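Local coordinates for protein TqaA (Penicillium aethiopicum, PDB 5DLK) that forms the C-terminal condensation-like domain of a fungal nonribosomal peptide synthetase and probably closes the peptide product into a macrocycle, at residues A[23-27]-A[105-110]; A[19-23]-A[212-216]; A[286-290]-A[460-464]. All coordinates share one frame. Residues are numbered along the deposited sequence.

Contact 1: residues A[23-27]-A[105-110]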
loop_
_atom_site.group_PDB
_atom_site.type_symbol
_atom_site.label_atom_id
_atom_site.label_comp_id
_atom_site.label_asym_id
_atom_site.label_seq_id
_atom_site.Cartn_x
_atom_site.Cartn_y
_atom_site.Cartn_z
ATOM N N LEU A 23 -4.181 20.429 -11.929
ATOM C CA LEU A 23 -3.066 20.199 -11.012
ATOM C C LEU A 23 -1.779 19.820 -11.734
ATOM O O LEU A 23 -0.810 19.413 -11.099
ATOM C CB LEU A 23 -3.425 19.111 -9.997
ATOM C CG LEU A 23 -4.663 19.394 -9.154
ATOM C CD1 LEU A 23 -5.034 18.184 -8.305
ATOM C CD2 LEU A 23 -4.435 20.636 -8.280
ATOM N N SER A 24 -1.757 19.950 -13.062
ATOM C CA SER A 24 -0.568 19.578 -13.822
ATOM C C SER A 24 0.620 20.495 -13.530
ATOM O O SER A 24 0.509 21.711 -13.647
ATOM C CB SER A 24 -0.865 19.597 -15.326
ATOM O OG SER A 24 0.342 19.541 -16.065
ATOM N N PRO A 25 1.768 19.918 -13.143
ATOM C CA PRO A 25 2.958 20.765 -12.988
ATOM C C PRO A 25 3.639 21.039 -14.329
ATOM O O PRO A 25 4.678 21.697 -14.372
ATOM C CB PRO A 25 3.865 19.936 -12.072
ATOM C CG PRO A 25 3.448 18.532 -12.301
ATOM C CD PRO A 25 1.979 18.553 -12.625
ATOM N N ILE A 26 3.040 20.526 -15.402
ATOM C CA ILE A 26 3.571 20.639 -16.761
ATOM C C ILE A 26 2.804 21.727 -17.491
ATOM O O ILE A 26 1.574 21.663 -17.562
ATOM C CB ILE A 26 3.408 19.343 -17.596
ATOM C CG1 ILE A 26 4.266 18.210 -17.074
ATOM C CG2 ILE A 26 3.855 19.596 -19.028
ATOM C CD1 ILE A 26 3.737 17.610 -15.825
ATOM N N LYS A 27 3.513 22.701 -18.049
ATOM C CA LYS A 27 2.859 23.727 -18.855
ATOM C C LYS A 27 2.070 23.116 -20.028
ATOM O O LYS A 27 0.947 23.529 -20.309
ATOM C CB LYS A 27 3.897 24.749 -19.354
ATOM C CG LYS A 27 4.825 24.253 -20.473
ATOM C CD LYS A 27 5.604 25.390 -21.143
ATOM C CE LYS A 27 4.898 26.737 -21.017
ATOM N NZ LYS A 27 5.318 27.693 -22.086
ATOM N N HIS A 105 9.020 14.360 -13.915
ATOM C CA HIS A 105 9.658 15.674 -14.114
ATOM C C HIS A 105 9.916 16.611 -13.008
ATOM O O HIS A 105 9.211 16.729 -11.998
ATOM C CB HIS A 105 9.009 16.400 -15.239
ATOM C CG HIS A 105 8.251 17.648 -14.903
ATOM N ND1 HIS A 105 8.809 18.831 -14.457
ATOM C CD2 HIS A 105 6.945 17.922 -15.202
ATOM C CE1 HIS A 105 7.832 19.718 -14.329
ATOM N NE2 HIS A 105 6.692 19.194 -14.779
ATOM N N GLU A 106 10.918 17.417 -13.383
ATOM C CA GLU A 106 11.755 18.298 -12.553
ATOM C C GLU A 106 12.263 17.515 -11.413
ATOM O O GLU A 106 12.571 18.058 -10.365
ATOM C CB GLU A 106 11.029 19.560 -12.119
ATOM C CG GLU A 106 10.704 20.530 -13.244
ATOM C CD GLU A 106 11.412 20.178 -14.564
ATOM O OE1 GLU A 106 12.651 20.347 -14.652
ATOM O OE2 GLU A 106 10.736 19.661 -15.494
ATOM N N GLY A 107 12.411 16.222 -11.691
ATOM C CA GLY A 107 12.842 15.268 -10.698
ATOM C C GLY A 107 11.756 14.727 -9.793
ATOM O O GLY A 107 12.087 14.146 -8.773
ATOM N N HIS A 108 10.472 14.938 -10.067
ATOM C CA HIS A 108 9.565 14.359 -9.083
ATOM C C HIS A 108 8.391 13.932 -9.934
ATOM O O HIS A 108 8.017 14.625 -10.892
ATOM C CB HIS A 108 9.103 15.289 -7.908
ATOM C CG HIS A 108 9.794 16.616 -7.786
ATOM N ND1 HIS A 108 9.134 17.685 -7.200
ATOM C CD2 HIS A 108 10.886 17.157 -8.415
ATOM C CE1 HIS A 108 9.854 18.783 -7.323
ATOM N NE2 HIS A 108 10.922 18.491 -8.074
ATOM N N PRO A 109 7.713 12.861 -9.489
ATOM C CA PRO A 109 6.877 12.009 -10.332
ATOM C C PRO A 109 5.476 12.546 -10.635
ATOM O O PRO A 109 4.812 13.137 -9.794
ATOM C CB PRO A 109 6.790 10.721 -9.514
ATOM C CG PRO A 109 6.861 11.158 -8.085
ATOM C CD PRO A 109 7.732 12.386 -8.085
ATOM N N ILE A 110 5.036 12.315 -11.865
ATOM C CA ILE A 110 3.711 12.720 -12.288
ATOM C C ILE A 110 3.006 11.519 -12.860
ATOM O O ILE A 110 3.659 10.579 -13.305
ATOM C CB ILE A 110 3.769 13.829 -13.350
ATOM C CG1 ILE A 110 4.653 13.380 -14.501
ATOM C CG2 ILE A 110 4.338 15.103 -12.744
ATOM C CD1 ILE A 110 4.634 14.325 -15.702
#
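The loop that precedes helix 29-38 packs here against a tight beta hairpin. His105 ends one strand of the hairpin and His108 starts the next. A type I' turn joins them, with His108 N bonded to His105 O at 2.9 Å. Gly107 has positive phi in this turn, where a side chain would collide with the carbonyl before it.

His105 buries the most surface of any residue in the contact. It meets the loop with the edge of its ring. NE2 of His105 gives a weak hydrogen bond to O of Pro25, at 3.2 Å. In the same ring, ND1 faces Glu106, its neighbour in the turn.

Ile26 is the second main residue. Its CG1 lies 3.3 Å from CD2 of His105, again near the ring plane. Its CD1 lies 3.4 Å from CD1 of Ile110, so one side chain touches both strands of the hairpin.

Pro25 is the third. Its carbonyl serves His105, while its CG rests 3.6 Å from CG2 of Ile110. Pro25 and Ile26 also touch Leu51 of strand 47-53. The loop therefore reaches all three strands of this small antiparallel sheet.

The chemistry is two apolar touches on Ile110 and a ring-edge contact at His105, with one weak hydrogen bond. The loop thus packs on the sheet largely through side chains and does not extend it as a further strand.

Contact 2: residues A[19-23]-A[212-216]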
loop_
_atom_site.group_PDB
_atom_site.type_symbol
_atom_site.label_atom_id
_atom_site.label_comp_id
_atom_site.label_asym_id
_atom_site.label_seq_id
_atom_site.Cartn_x
_atom_site.Cartn_y
_atom_site.Cartn_z
ATOM N N GLU A 19 -11.687 19.816 -12.833
ATOM C CA GLU A 19 -11.256 20.131 -14.190
ATOM C C GLU A 19 -9.892 19.525 -14.513
ATOM O O GLU A 19 -8.914 19.752 -13.801
ATOM C CB GLU A 19 -11.213 21.644 -14.393
ATOM C CG GLU A 19 -10.520 22.081 -15.675
ATOM C CD GLU A 19 -11.140 23.335 -16.277
ATOM O OE1 GLU A 19 -11.007 24.419 -15.667
ATOM O OE2 GLU A 19 -11.749 23.236 -17.367
ATOM N N PRO A 20 -9.822 18.739 -15.595
ATOM C CA PRO A 20 -8.579 18.047 -15.952
ATOM C C PRO A 20 -7.409 18.994 -16.203
ATOM O O PRO A 20 -7.601 20.064 -16.785
ATOM C CB PRO A 20 -8.960 17.293 -17.231
ATOM C CG PRO A 20 -10.431 17.027 -17.056
ATOM C CD PRO A 20 -10.960 18.288 -16.414
ATOM N N PHE A 21 -6.226 18.578 -15.749
ATOM C CA PHE A 21 -4.944 19.282 -15.910
ATOM C C PHE A 21 -4.792 20.477 -14.954
ATOM O O PHE A 21 -3.747 21.135 -14.943
ATOM C CB PHE A 21 -4.737 19.732 -17.364
ATOM C CG PHE A 21 -4.813 18.608 -18.357
ATOM C CD1 PHE A 21 -3.784 17.678 -18.445
ATOM C CD2 PHE A 21 -5.920 18.466 -19.190
ATOM C CE1 PHE A 21 -3.848 16.629 -19.366
ATOM C CE2 PHE A 21 -5.988 17.419 -20.108
ATOM C CZ PHE A 21 -4.951 16.502 -20.192
ATOM N N SER A 22 -5.800 20.707 -14.119
ATOM C CA SER A 22 -5.757 21.834 -13.183
ATOM C C SER A 22 -4.665 21.659 -12.126
ATOM O O SER A 22 -4.235 22.643 -11.521
ATOM C CB SER A 22 -7.126 22.054 -12.518
ATOM O OG SER A 22 -7.544 20.969 -11.710
ATOM N N LEU A 23 -4.181 20.429 -11.929
ATOM C CA LEU A 23 -3.066 20.199 -11.012
ATOM C C LEU A 23 -1.779 19.820 -11.734
ATOM O O LEU A 23 -0.810 19.413 -11.099
ATOM C CB LEU A 23 -3.425 19.111 -9.997
ATOM C CG LEU A 23 -4.663 19.394 -9.154
ATOM C CD1 LEU A 23 -5.034 18.184 -8.305
ATOM C CD2 LEU A 23 -4.435 20.636 -8.280
ATOM N N LEU A 212 -7.532 12.800 -5.499
ATOM C CA LEU A 212 -6.528 13.855 -5.500
ATOM C C LEU A 212 -7.169 15.248 -5.633
ATOM O O LEU A 212 -6.789 16.181 -4.914
ATOM C CB LEU A 212 -5.505 13.622 -6.608
ATOM C CG LEU A 212 -4.664 12.344 -6.456
ATOM C CD1 LEU A 212 -3.586 12.280 -7.521
ATOM C CD2 LEU A 212 -4.064 12.275 -5.049
ATOM N N TYR A 213 -8.137 15.399 -6.536
ATOM C CA TYR A 213 -8.833 16.691 -6.660
ATOM C C TYR A 213 -9.565 17.057 -5.371
ATOM O O TYR A 213 -9.541 18.216 -4.931
ATOM C CB TYR A 213 -9.818 16.674 -7.840
ATOM C CG TYR A 213 -9.115 16.723 -9.181
ATOM C CD1 TYR A 213 -8.300 17.798 -9.518
ATOM C CD2 TYR A 213 -9.262 15.695 -10.109
ATOM C CE1 TYR A 213 -7.639 17.845 -10.744
ATOM C CE2 TYR A 213 -8.611 15.734 -11.335
ATOM C CZ TYR A 213 -7.803 16.810 -11.648
ATOM O OH TYR A 213 -7.149 16.864 -12.859
ATOM N N HIS A 214 -10.216 16.072 -4.766
ATOM C CA HIS A 214 -10.932 16.296 -3.514
ATOM C C HIS A 214 -9.999 16.721 -2.364
ATOM O O HIS A 214 -10.351 17.616 -1.585
ATOM C CB HIS A 214 -11.709 15.044 -3.133
ATOM C CG HIS A 214 -12.732 15.271 -2.070
ATOM N ND1 HIS A 214 -12.406 15.382 -0.734
ATOM C CD2 HIS A 214 -14.075 15.428 -2.145
ATOM C CE1 HIS A 214 -13.506 15.587 -0.029
ATOM N NE2 HIS A 214 -14.532 15.616 -0.861
ATOM N N ARG A 215 -8.821 16.100 -2.253
ATOM C CA ARG A 215 -7.820 16.555 -1.278
ATOM C C ARG A 215 -7.486 18.036 -1.441
ATOM O O ARG A 215 -7.392 18.776 -0.457
ATOM C CB ARG A 215 -6.519 15.761 -1.388
ATOM C CG ARG A 215 -6.582 14.341 -0.887
ATOM C CD ARG A 215 -5.178 13.872 -0.494
ATOM N NE ARG A 215 -4.201 14.120 -1.553
ATOM C CZ ARG A 215 -2.894 13.912 -1.422
ATOM N NH1 ARG A 215 -2.403 13.453 -0.272
ATOM N NH2 ARG A 215 -2.075 14.160 -2.437
ATOM N N VAL A 216 -7.290 18.464 -2.685
ATOM C CA VAL A 216 -6.903 19.842 -2.959
ATOM C C VAL A 216 -8.070 20.785 -2.685
ATOM O O VAL A 216 -7.877 21.885 -2.172
ATOM C CB VAL A 216 -6.400 20.009 -4.414
ATOM C CG1 VAL A 216 -6.409 21.487 -4.844
ATOM C CG2 VAL A 216 -5.003 19.433 -4.535
HETATM O O HOH W 1 -4.517 18.000 -13.036
#
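The first modelled residues of the chain lie beside helix 208-218, and Tyr213 and Leu23 supply most of the buried surface. The site is away from the phosphopantetheine-binding residues. The backbone of 19-23 is shaped by a type II beta turn from Glu19 to Ser22. Pro20 and Phe21 take its two central positions, Phe21 with positive phi. Within the turn, Ser22 N bonds to Glu19 O at 3.3 Å. Ser22 OG also bonds to Glu19 O, at 2.8 Å.

The apolar part centres on Leu23. Its CD1 is 3.5 Å from CD1 of Tyr213 and 4.0 Å from CG2 of Val216. Tyr213 and Val216 are three positions apart on the helix, so both can meet one leucine.

Tyr213 has further close contacts with the turn. OG of Ser22 is 3.3 Å from CE1 of its ring, and CA of Pro20 is 3.6 Å from the Tyr213 OH.

The polar part runs through water. One water accepts from Leu23 N at 2.7 Å and donates to Tyr213 OH at 2.9 Å. The tyrosine hydroxyl is also hydrogen-bonded to Asp50 of strand 47-53. That aspartate binds the backbone N of Phe21 as well, so it serves both segments.

On the helix, Arg215 turns to other partners and forms a salt bridge with Glu367. The arrangement is a surface packing of the first modelled turn, of type II, on a helix of the condensation-type fold, with a water bridge between them.

Contact 3: residues A[286-290]-A[460-464]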
loop_
_atom_site.group_PDB
_atom_site.type_symbol
_atom_site.label_atom_id
_atom_site.label_comp_id
_atom_site.label_asym_id
_atom_site.label_seq_id
_atom_site.Cartn_x
_atom_site.Cartn_y
_atom_site.Cartn_z
ATOM N N LEU A 286 -2.873 -2.302 19.785
ATOM C CA LEU A 286 -2.045 -3.216 20.558
ATOM C C LEU A 286 -0.636 -3.314 19.954
ATOM O O LEU A 286 0.364 -3.226 20.660
ATOM C CB LEU A 286 -2.720 -4.594 20.621
ATOM C CG LEU A 286 -2.020 -5.653 21.467
ATOM C CD1 LEU A 286 -1.849 -5.159 22.899
ATOM C CD2 LEU A 286 -2.866 -6.914 21.465
ATOM N N VAL A 287 -0.554 -3.443 18.631
ATOM C CA VAL A 287 0.738 -3.526 17.984
ATOM C C VAL A 287 1.535 -2.219 18.117
ATOM O O VAL A 287 2.743 -2.223 18.387
ATOM C CB VAL A 287 0.581 -3.858 16.490
ATOM C CG1 VAL A 287 1.928 -3.766 15.799
ATOM C CG2 VAL A 287 -0.062 -5.247 16.328
ATOM N N LYS A 288 0.861 -1.098 17.908
ATOM C CA LYS A 288 1.553 0.190 17.958
ATOM C C LYS A 288 1.951 0.572 19.385
ATOM O O LYS A 288 3.009 1.182 19.590
ATOM C CB LYS A 288 0.672 1.265 17.298
ATOM C CG LYS A 288 0.651 1.003 15.779
ATOM C CD LYS A 288 -0.528 1.660 15.096
ATOM C CE LYS A 288 -0.578 1.202 13.621
ATOM N NZ LYS A 288 -1.718 1.841 12.874
ATOM N N ALA A 289 1.123 0.215 20.372
ATOM C CA ALA A 289 1.489 0.468 21.771
ATOM C C ALA A 289 2.701 -0.347 22.159
ATOM O O ALA A 289 3.579 0.138 22.870
ATOM C CB ALA A 289 0.335 0.152 22.706
ATOM N N ALA A 290 2.759 -1.599 21.695
ATOM C CA ALA A 290 3.906 -2.443 22.000
ATOM C C ALA A 290 5.183 -1.834 21.406
ATOM O O ALA A 290 6.247 -1.809 22.040
ATOM C CB ALA A 290 3.685 -3.883 21.455
ATOM N N ILE A 460 3.509 -7.616 22.805
ATOM C CA ILE A 460 2.097 -7.741 22.425
ATOM C C ILE A 460 1.410 -8.811 23.285
ATOM O O ILE A 460 0.325 -8.601 23.835
ATOM C CB ILE A 460 1.948 -8.102 20.938
ATOM C CG1 ILE A 460 2.381 -6.914 20.048
ATOM C CG2 ILE A 460 0.502 -8.472 20.626
ATOM C CD1 ILE A 460 2.494 -7.268 18.536
ATOM N N THR A 461 2.035 -9.985 23.360
ATOM C CA THR A 461 1.446 -11.056 24.171
ATOM C C THR A 461 1.369 -10.686 25.661
ATOM O O THR A 461 0.393 -10.995 26.334
ATOM C CB THR A 461 2.229 -12.361 24.006
ATOM O OG1 THR A 461 2.120 -12.780 22.644
ATOM C CG2 THR A 461 1.654 -13.433 24.916
ATOM N N LYS A 462 2.386 -10.004 26.171
ATOM C CA LYS A 462 2.355 -9.600 27.576
ATOM C C LYS A 462 1.216 -8.604 27.841
ATOM O O LYS A 462 0.496 -8.713 28.836
ATOM C CB LYS A 462 3.703 -9.010 27.980
ATOM C CG LYS A 462 3.851 -8.766 29.476
ATOM C CD LYS A 462 5.317 -8.835 29.904
ATOM C CE LYS A 462 5.944 -10.171 29.513
ATOM N NZ LYS A 462 7.349 -10.297 30.005
ATOM N N PHE A 463 1.055 -7.639 26.942
ATOM C CA PHE A 463 -0.031 -6.661 27.061
ATOM C C PHE A 463 -1.397 -7.349 27.093
ATOM O O PHE A 463 -2.271 -6.998 27.891
ATOM C CB PHE A 463 0.009 -5.671 25.898
ATOM C CG PHE A 463 1.049 -4.565 26.035
ATOM C CD1 PHE A 463 1.931 -4.522 27.089
ATOM C CD2 PHE A 463 1.109 -3.560 25.067
ATOM C CE1 PHE A 463 2.891 -3.504 27.187
ATOM C CE2 PHE A 463 2.041 -2.530 25.159
ATOM C CZ PHE A 463 2.922 -2.487 26.211
ATOM N N SER A 464 -1.556 -8.332 26.212
ATOM C CA SER A 464 -2.790 -9.084 26.047
ATOM C C SER A 464 -3.104 -9.919 27.290
ATOM O O SER A 464 -4.249 -9.978 27.763
ATOM C CB SER A 464 -2.657 -9.996 24.811
ATOM O OG SER A 464 -3.717 -10.931 24.732
#
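Helix 446-465, the last helix of the chain, crosses helix 283-299 here. The axes of the two short segments come within 9.6 Å, and their directions differ by 114°.

Ile460 comes first and has the largest covered area. Its CG1 sits 3.6 Å from CB of Ala290, where the two backbones are closest, with CA atoms 5.6 Å apart. The small alanine permits this approach. CD1 of Ile460 touches CG2 of Val287 at 3.9 Å, and its CG2 meets CD2 of Leu286 at 3.8 Å.

Phe463 follows nearly one turn later. CD1 of Leu286 lies 3.6 Å from CB of Phe463, at the edge of the ring. CE2 of Phe463 reaches CB of Ala289 at 4.0 Å and N of Ala290 at 3.7 Å. Beyond the pair of helices, Phe463 also touches Val346 and Leu349 of helix 346-358.

Ser464 closes the segment. Its OG bonds to the backbone N of Thr276, next to Pro275, which packs on Leu286 and Ile460.

The side chain of Leu286 is about 7 Å from that of Thr282, which just precedes helix 283-299. Thr282 binds phosphopantetheine in another structure of this protein; the ligand is not bound here. All six touching residues are buried. The helices pack through apolar side chains, while the polar bond of Ser464 OG goes to Thr276 outside the pair.

From the N terminus, the chain first supplies residues 19-27. The segments of contacts 1 and 2 overlap there at Leu23, which packs only in contact 2 of the two. Contact 1 closes the shorter loop, at the hairpin 105-110. Contact 2 closes a longer one, at helix 208-218, and so contact 1 nests within it. Together they tie the N-terminal segment to the three-stranded sheet and to helix 208-218. Contact 3 comes afterwards in series. It closes the loop from helix 283-299 to helix 446-465, which spans most of the six-stranded sheet. It lies on the opposite side of the chain's centre, with its own centre about 40 Å from that of contact 2.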